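PDB 1V4V: UDP-N-Acetylglucosamine 2-Epimerase from Thermus thermophilus, which probably interconverts UDP-N-acetylglucosamine and UDP-N-acetylmannosamine by inverting the sugar carbon C2. Local coordinates for residues 118-123 with 145-150; 124-129 with 139-144; 275-280 with 295-300. One frame throughout, in Å; residues are numbered along the deposited sequence.

In the fold
Following the chain from the N terminus, strand 118-121 opens contact 1, and the loop behind it, 124-129, opens contact 2. That loop packs back on helix 136-146 first, so contact 2 closes inside the larger loop that contact 1 closes when strand 149-152 comes in beside 118-121. The two share the helix and touch through D144, which meets H120 and lies beside D150; both also reach the second subunit. Contact 3 follows in series, pairing strand 275-280 with 296-298 in the second sheet. Its centre lies about 36 Å from that of contact 1 and on the opposite side of the chain's centre, as fits the two-domain GT-B fold.

Contact 1 (118-123 with 145-150); sequences VGHVEA and VLTDLD
V118 O accepts from two amides where strand 118-121 meets the turn leading into strand 149-152: from D148 N, at 2.7 Å and an N-H...O angle of 153°, and, weakly, from L149 N. One carbonyl therefore receives two successive N-H groups just as the second strand joins the sheet. The pairing then becomes regular and parallel, G119 beside L149 and H120 beside D150. H120 N donates to L149 O at 3.0 Å, and G119 CA presses on the same oxygen. Just before the first of these bonds a water bridges the two segments, accepting from V118 N at 3.0 Å and donating to L146 O at 2.6 Å.

The side chains find their polar partners mostly elsewhere. The H120 CG is anti to the backbone N (chi1 -165°), which swings the ring away from 145-150; ND1 is hydrogen-bonded to D144 and NE2 to the carbonyl of G99, which probably fixes the ring's rotation. The H120 side chain touches 145-150 through CB, 3.6 Å from T147 CG2 and 3.4 Å from D150 OD2, an oxygen that sits near the ring plane at its edge and also meets the methyl of A123. D150 OD2 lies close to D144 OD1 as well, a pair of like charges, while K166 is a long, weak partner of D150 OD1 and donates to T147 O. T147 OG1 is hydrogen-bonded to D144 O, and D148 OD2 is shared by Y94 OH and a salt bridge to R364.

This is the closing step of the beta-alpha-beta crossover 118-121, 136-146, 149-152 in a Rossmann-like sheet. Strand 94-98 flanks 118-121 on its other edge, and helix 102-113 packs on V118 and L146, the latter also touching A138 of the second subunit.

Contact 2 (124-129 with 139-144); sequences GLRSGN and NRRLTD
R126 and R140 meet across a gap between backbones: loop 124-129 runs past helix 136-146 with its nearest CA pair, G124 and R140, still 8.1 Å apart, so the side chains do the joining. R126 makes the main link. Turned about CB-CG (chi2 -75°), its chain comes in toward the helix and meets D144 tip to tip, NH2 to OD2 2.6 Å, a salt bridge whose N-H...O angle is 167°. The carboxylate oxygen lies in the guanidinium plane and uses its anti lone pair. R126 NH1 folds back on its own loop, donating to L125 O at 2.9 Å from above the carbonyl plane. It also gives to a water that accepts from G124 N and donates to D144 OD2. Beyond the two segments, NE forms a salt bridge with E164.

All this lies within the connection of a beta-alpha-beta crossover, where the loop leaving strand 118-121 folds against the helix that leads on to strand 149-152. An alanine in place of R126 would probably leave D144 OD2 and E164 without this positive partner and open a gap beside R141 CG.

Two other arginines, R140 and R141, pack against R126 without a hydrogen bond to it. R141 lays its CG 3.4 Å from R126 NE, its backbone over one guanidinium face. R140 is extended from CG to NE; it and R126 pass antiparallel, the two guanidinium planes 9° apart. L125 O sits 3.2 Å from R140 NE, above that guanidinium and poorly angled for bonding. Salt bridges from E137 at NE and D100 at NH2 hold R140 instead, and probably offset the like charge of R126 nearby. Further along, S127 OG accepts from N129 N in an ST turn and is also hydrogen-bonded to E132 O.

Contact 3 (275-280 with 295-300); sequences SLLLVT and PVVVLR
L278 pairs with V296 at the first bridge of a parallel strand pair, 275-280 with 296-298, the two arms of a beta-alpha-beta crossover whose helix is 283-291. They belong to the six-stranded Rossmann-like sheet of the second domain of this GT-B protein.

Backbone hydrogen bonds make the frame. L278 N donates to P295 O, and L278 O receives V297 N at 2.8 Å. Then T280 N goes to V297 O, and T280 O takes L299 N at 2.8 Å, where an inverse gamma turn centred on L299 ends the pairing. The strands run only 17° from parallel. The same carbonyl oxygens also receive CA-H groups; in the shortest of these contacts, V298 CA is 3.2 Å from T280 O.

Apolar contacts fill both faces. On one, the side chains of L278 and V296 run alongside each other from the same side of the sheet, L278 CD2 to V296 CG2 4.0 Å. T280 adds its methyl beside V296 CG1, and its OG1 is hydrogen-bonded to S282 N. On the other face L277, V279 and V297 gather with L299; L277 touches L331, and L299 touches V324, of helix 321-332. V279 CG1 reaches L299 CD2 at 3.7 Å, the two side chains crossing. The L277-V297 contact is doubtful, because V297 has two conformers.

Outside the pair, strand 200-203 borders 275-280, and helix 335-343 covers P295. At the start of the pairing L277 CG lies anti to its backbone N (chi1 168°), which carries CD1 over to within 3.4 Å of P295 O.

Contact 1 (118-123 with 145-150)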
# COMPACT_ATOMS: atom_id res chain seq x y z
N VAL A 118 -10.02 4.77 -5.76
CA VAL A 118 -9.36 5.77 -4.92
C VAL A 118 -8.33 6.59 -5.69
O VAL A 118 -7.59 6.05 -6.52
CB VAL A 118 -8.62 5.08 -3.74
CG1 VAL A 118 -7.80 6.11 -2.96
CG2 VAL A 118 -9.62 4.40 -2.84
N GLY A 119 -8.31 7.88 -5.41
CA GLY A 119 -7.35 8.77 -6.05
C GLY A 119 -6.47 9.34 -4.95
O GLY A 119 -6.98 9.67 -3.87
N HIS A 120 -5.17 9.46 -5.20
CA HIS A 120 -4.25 9.98 -4.19
C HIS A 120 -3.64 11.31 -4.65
O HIS A 120 -2.86 11.34 -5.61
CB HIS A 120 -3.14 8.96 -3.94
CG HIS A 120 -2.35 9.22 -2.70
ND1 HIS A 120 -1.23 8.48 -2.36
CD2 HIS A 120 -2.53 10.10 -1.69
CE1 HIS A 120 -0.77 8.89 -1.20
NE2 HIS A 120 -1.53 9.88 -0.77
N VAL A 121 -4.01 12.39 -3.97
CA VAL A 121 -3.52 13.73 -4.30
C VAL A 121 -2.12 13.98 -3.72
O VAL A 121 -1.82 13.58 -2.59
CB VAL A 121 -4.51 14.81 -3.79
CG1 VAL A 121 -4.03 16.21 -4.17
CG2 VAL A 121 -5.90 14.55 -4.38
N GLU A 122 -1.27 14.63 -4.51
CA GLU A 122 0.11 14.94 -4.15
C GLU A 122 0.89 13.67 -3.84
O GLU A 122 1.64 13.61 -2.87
CB GLU A 122 0.17 15.89 -2.95
CG GLU A 122 1.50 16.67 -2.90
CD GLU A 122 1.71 17.44 -1.60
OE1 GLU A 122 0.84 18.24 -1.22
OE2 GLU A 122 2.78 17.26 -0.98
N ALA A 123 0.72 12.66 -4.69
CA ALA A 123 1.37 11.36 -4.54
C ALA A 123 2.72 11.22 -5.24
O ALA A 123 3.00 11.89 -6.22
CB ALA A 123 0.43 10.27 -5.04
N VAL A 145 -0.54 1.39 -3.66
CA VAL A 145 -0.77 0.07 -4.23
C VAL A 145 -2.25 0.03 -4.64
O VAL A 145 -2.60 -0.52 -5.69
CB VAL A 145 -0.54 -1.04 -3.18
CG1 VAL A 145 -1.21 -2.34 -3.62
CG2 VAL A 145 0.95 -1.26 -2.97
N LEU A 146 -3.10 0.63 -3.82
CA LEU A 146 -4.55 0.64 -4.02
C LEU A 146 -5.13 1.74 -4.90
O LEU A 146 -6.31 1.68 -5.26
CB LEU A 146 -5.25 0.71 -2.67
CG LEU A 146 -4.78 -0.26 -1.59
CD1 LEU A 146 -5.58 -0.01 -0.33
CD2 LEU A 146 -4.94 -1.70 -2.08
N THR A 147 -4.33 2.74 -5.25
CA THR A 147 -4.85 3.86 -6.02
C THR A 147 -5.15 3.63 -7.50
O THR A 147 -4.37 3.02 -8.24
CB THR A 147 -3.91 5.05 -5.90
OG1 THR A 147 -2.63 4.70 -6.43
CG2 THR A 147 -3.76 5.46 -4.45
N ASP A 148 -6.30 4.15 -7.92
CA ASP A 148 -6.75 4.07 -9.30
C ASP A 148 -6.04 5.16 -10.10
O ASP A 148 -5.61 4.94 -11.23
CB ASP A 148 -8.26 4.28 -9.38
CG ASP A 148 -8.76 4.39 -10.81
OD1 ASP A 148 -8.60 3.41 -11.58
OD2 ASP A 148 -9.31 5.46 -11.16
N LEU A 149 -5.92 6.34 -9.49
CA LEU A 149 -5.26 7.46 -10.14
C LEU A 149 -4.39 8.21 -9.15
O LEU A 149 -4.85 8.61 -8.08
CB LEU A 149 -6.31 8.41 -10.74
CG LEU A 149 -5.81 9.60 -11.57
CD1 LEU A 149 -4.83 9.12 -12.63
CD2 LEU A 149 -7.02 10.30 -12.22
N ASP A 150 -3.11 8.36 -9.49
CA ASP A 150 -2.16 9.08 -8.65
C ASP A 150 -1.94 10.45 -9.27
O ASP A 150 -1.64 10.55 -10.47
CB ASP A 150 -0.83 8.35 -8.58
CG ASP A 150 -0.82 7.25 -7.54
OD1 ASP A 150 -0.25 6.18 -7.82
OD2 ASP A 150 -1.37 7.47 -6.44
O HOH W 1 -8.62 2.18 -6.39

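Contact 2 (124-129 with 139-144)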
# COMPACT_ATOMS: atom_id res chain seq x y z
N GLY A 124 3.55 10.32 -4.71
CA GLY A 124 4.84 10.07 -5.34
C GLY A 124 6.10 10.45 -4.58
O GLY A 124 7.19 10.00 -4.95
N LEU A 125 5.98 11.28 -3.55
CA LEU A 125 7.16 11.67 -2.78
C LEU A 125 7.65 10.47 -1.97
O LEU A 125 6.86 9.80 -1.31
CB LEU A 125 6.83 12.85 -1.87
CG LEU A 125 6.27 14.07 -2.61
CD1 LEU A 125 6.09 15.23 -1.64
CD2 LEU A 125 7.21 14.47 -3.74
N ARG A 126 8.95 10.21 -2.03
CA ARG A 126 9.53 9.07 -1.32
C ARG A 126 10.84 9.38 -0.62
O ARG A 126 11.59 10.28 -1.02
CB ARG A 126 9.77 7.92 -2.30
CG ARG A 126 8.52 7.35 -2.95
CD ARG A 126 7.72 6.49 -1.99
NE ARG A 126 6.57 5.86 -2.64
CZ ARG A 126 5.38 6.42 -2.77
NH1 ARG A 126 5.15 7.64 -2.30
NH2 ARG A 126 4.40 5.76 -3.38
N SER A 127 11.12 8.63 0.44
CA SER A 127 12.35 8.78 1.21
C SER A 127 13.24 7.60 0.84
O SER A 127 14.46 7.66 0.98
CB SER A 127 12.06 8.74 2.71
OG SER A 127 11.71 7.43 3.12
N GLY A 128 12.61 6.53 0.38
CA GLY A 128 13.35 5.33 0.01
C GLY A 128 13.74 4.53 1.23
O GLY A 128 14.54 3.59 1.14
N ASN A 129 13.19 4.88 2.38
CA ASN A 129 13.51 4.18 3.63
C ASN A 129 12.26 3.93 4.47
O ASN A 129 11.66 4.88 4.98
CB ASN A 129 14.51 5.01 4.44
CG ASN A 129 15.09 4.24 5.61
OD1 ASN A 129 14.44 3.38 6.19
ND2 ASN A 129 16.33 4.57 5.97
N ASN A 139 3.09 4.09 4.80
CA ASN A 139 1.71 4.51 4.56
C ASN A 139 1.46 4.92 3.12
O ASN A 139 0.47 4.48 2.50
CB ASN A 139 1.32 5.68 5.47
CG ASN A 139 1.18 5.28 6.93
OD1 ASN A 139 1.01 4.11 7.26
ND2 ASN A 139 1.22 6.27 7.81
N ARG A 140 2.34 5.76 2.57
CA ARG A 140 2.12 6.21 1.20
C ARG A 140 2.33 5.13 0.16
O ARG A 140 1.61 5.09 -0.83
CB ARG A 140 2.98 7.46 0.90
CG ARG A 140 4.43 7.38 1.28
CD ARG A 140 4.99 8.79 1.42
NE ARG A 140 6.41 8.81 1.71
CZ ARG A 140 7.07 9.88 2.16
NH1 ARG A 140 8.37 9.80 2.41
NH2 ARG A 140 6.42 11.01 2.39
N ARG A 141 3.28 4.23 0.39
CA ARG A 141 3.51 3.15 -0.56
C ARG A 141 2.30 2.21 -0.54
O ARG A 141 1.85 1.75 -1.59
CB ARG A 141 4.79 2.40 -0.22
CG ARG A 141 6.05 3.19 -0.55
CD ARG A 141 7.30 2.43 -0.16
NE ARG A 141 7.35 1.13 -0.80
CZ ARG A 141 8.33 0.24 -0.61
NH1 ARG A 141 9.34 0.53 0.20
NH2 ARG A 141 8.27 -0.94 -1.22
N LEU A 142 1.78 1.92 0.65
CA LEU A 142 0.61 1.05 0.79
C LEU A 142 -0.59 1.70 0.09
O LEU A 142 -1.29 1.05 -0.68
CB LEU A 142 0.28 0.82 2.27
CG LEU A 142 1.26 -0.04 3.08
CD1 LEU A 142 0.90 0.04 4.56
CD2 LEU A 142 1.20 -1.50 2.59
N THR A 143 -0.81 2.98 0.36
CA THR A 143 -1.92 3.69 -0.26
C THR A 143 -1.84 3.65 -1.79
O THR A 143 -2.85 3.43 -2.46
CB THR A 143 -1.96 5.16 0.19
OG1 THR A 143 -2.14 5.22 1.61
CG2 THR A 143 -3.12 5.90 -0.49
N ASP A 144 -0.64 3.83 -2.33
CA ASP A 144 -0.48 3.82 -3.78
C ASP A 144 -0.66 2.46 -4.44
O ASP A 144 -0.89 2.38 -5.64
CB ASP A 144 0.85 4.45 -4.19
CG ASP A 144 0.86 5.95 -3.93
OD1 ASP A 144 -0.23 6.54 -3.88
OD2 ASP A 144 1.96 6.53 -3.78
O HOH W 2 2.50 8.92 -2.46

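Contact 3 (275-280 with 295-300)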
# COMPACT_ATOMS: atom_id res chain seq x y z
N SER A 275 0.69 43.42 -2.13
CA SER A 275 2.02 43.98 -1.95
C SER A 275 2.89 43.95 -3.21
O SER A 275 2.70 43.11 -4.08
CB SER A 275 2.75 43.25 -0.82
OG SER A 275 2.03 43.37 0.40
N LEU A 276 3.84 44.88 -3.26
CA LEU A 276 4.76 44.99 -4.39
C LEU A 276 5.92 44.02 -4.20
O LEU A 276 6.59 43.64 -5.16
CB LEU A 276 5.38 46.40 -4.44
CG LEU A 276 4.53 47.66 -4.61
CD1 LEU A 276 5.43 48.89 -4.51
CD2 LEU A 276 3.83 47.63 -5.96
N LEU A 277 6.14 43.63 -2.96
CA LEU A 277 7.26 42.76 -2.63
C LEU A 277 7.08 42.12 -1.27
O LEU A 277 6.45 42.70 -0.38
CB LEU A 277 8.54 43.61 -2.61
CG LEU A 277 9.83 43.05 -2.03
CD1 LEU A 277 10.41 42.05 -3.01
CD2 LEU A 277 10.83 44.19 -1.77
N LEU A 278 7.64 40.92 -1.12
CA LEU A 278 7.61 40.20 0.15
C LEU A 278 9.05 40.04 0.62
O LEU A 278 9.91 39.58 -0.13
CB LEU A 278 7.00 38.80 -0.02
CG LEU A 278 7.22 37.90 1.22
CD1 LEU A 278 6.45 38.48 2.41
CD2 LEU A 278 6.78 36.47 0.92
N VAL A 279 9.31 40.44 1.86
CA VAL A 279 10.63 40.30 2.47
C VAL A 279 10.44 39.22 3.53
O VAL A 279 9.59 39.36 4.40
CB VAL A 279 11.09 41.60 3.15
CG1 VAL A 279 12.45 41.40 3.83
CG2 VAL A 279 11.19 42.72 2.11
N THR A 280 11.23 38.15 3.47
CA THR A 280 11.06 37.09 4.46
C THR A 280 12.30 36.23 4.63
O THR A 280 13.28 36.39 3.91
CB THR A 280 9.89 36.16 4.05
OG1 THR A 280 9.65 35.20 5.08
CG2 THR A 280 10.24 35.41 2.75
N PRO A 295 6.96 39.23 -5.99
CA PRO A 295 8.42 39.13 -5.89
C PRO A 295 8.82 38.88 -4.45
O PRO A 295 8.21 39.45 -3.53
CB PRO A 295 8.90 40.51 -6.37
CG PRO A 295 7.81 40.95 -7.30
CD PRO A 295 6.56 40.53 -6.56
N VAL A 296 9.83 38.05 -4.23
CA VAL A 296 10.27 37.76 -2.87
C VAL A 296 11.77 37.95 -2.67
O VAL A 296 12.58 37.46 -3.47
CB VAL A 296 9.95 36.30 -2.48
CG1 VAL A 296 10.41 36.03 -1.04
CG2 VAL A 296 8.47 36.02 -2.65
N VAL A 297 12.13 38.65 -1.60
CA VAL A 297 13.53 38.83 -1.25
C VAL A 297 13.73 38.02 0.04
O VAL A 297 12.99 38.20 1.01
CB VAL A 297 13.91 40.31 -1.02
CG1 VAL A 297 15.31 40.41 -0.44
CG2 VAL A 297 13.85 41.06 -2.33
N VAL A 298 14.70 37.12 0.02
CA VAL A 298 14.98 36.25 1.16
C VAL A 298 16.16 36.71 1.98
O VAL A 298 17.26 36.88 1.47
CB VAL A 298 15.22 34.80 0.68
CG1 VAL A 298 15.50 33.88 1.88
CG2 VAL A 298 14.01 34.30 -0.11
N LEU A 299 15.93 36.91 3.28
CA LEU A 299 16.97 37.35 4.18
C LEU A 299 17.77 36.17 4.71
O LEU A 299 17.74 35.86 5.90
CB LEU A 299 16.36 38.17 5.33
CG LEU A 299 16.28 39.69 5.14
CD1 LEU A 299 16.02 40.05 3.69
CD2 LEU A 299 15.21 40.26 6.05
N ARG A 300 18.48 35.52 3.80
CA ARG A 300 19.33 34.38 4.11
C ARG A 300 20.50 34.39 3.13
O ARG A 300 20.43 35.03 2.08
CB ARG A 300 18.55 33.06 3.97
CG ARG A 300 17.39 32.91 4.93
CD ARG A 300 16.98 31.45 5.04
NE ARG A 300 18.01 30.66 5.71
CZ ARG A 300 18.08 29.33 5.68
NH1 ARG A 300 17.18 28.62 5.00
NH2 ARG A 300 19.06 28.70 6.32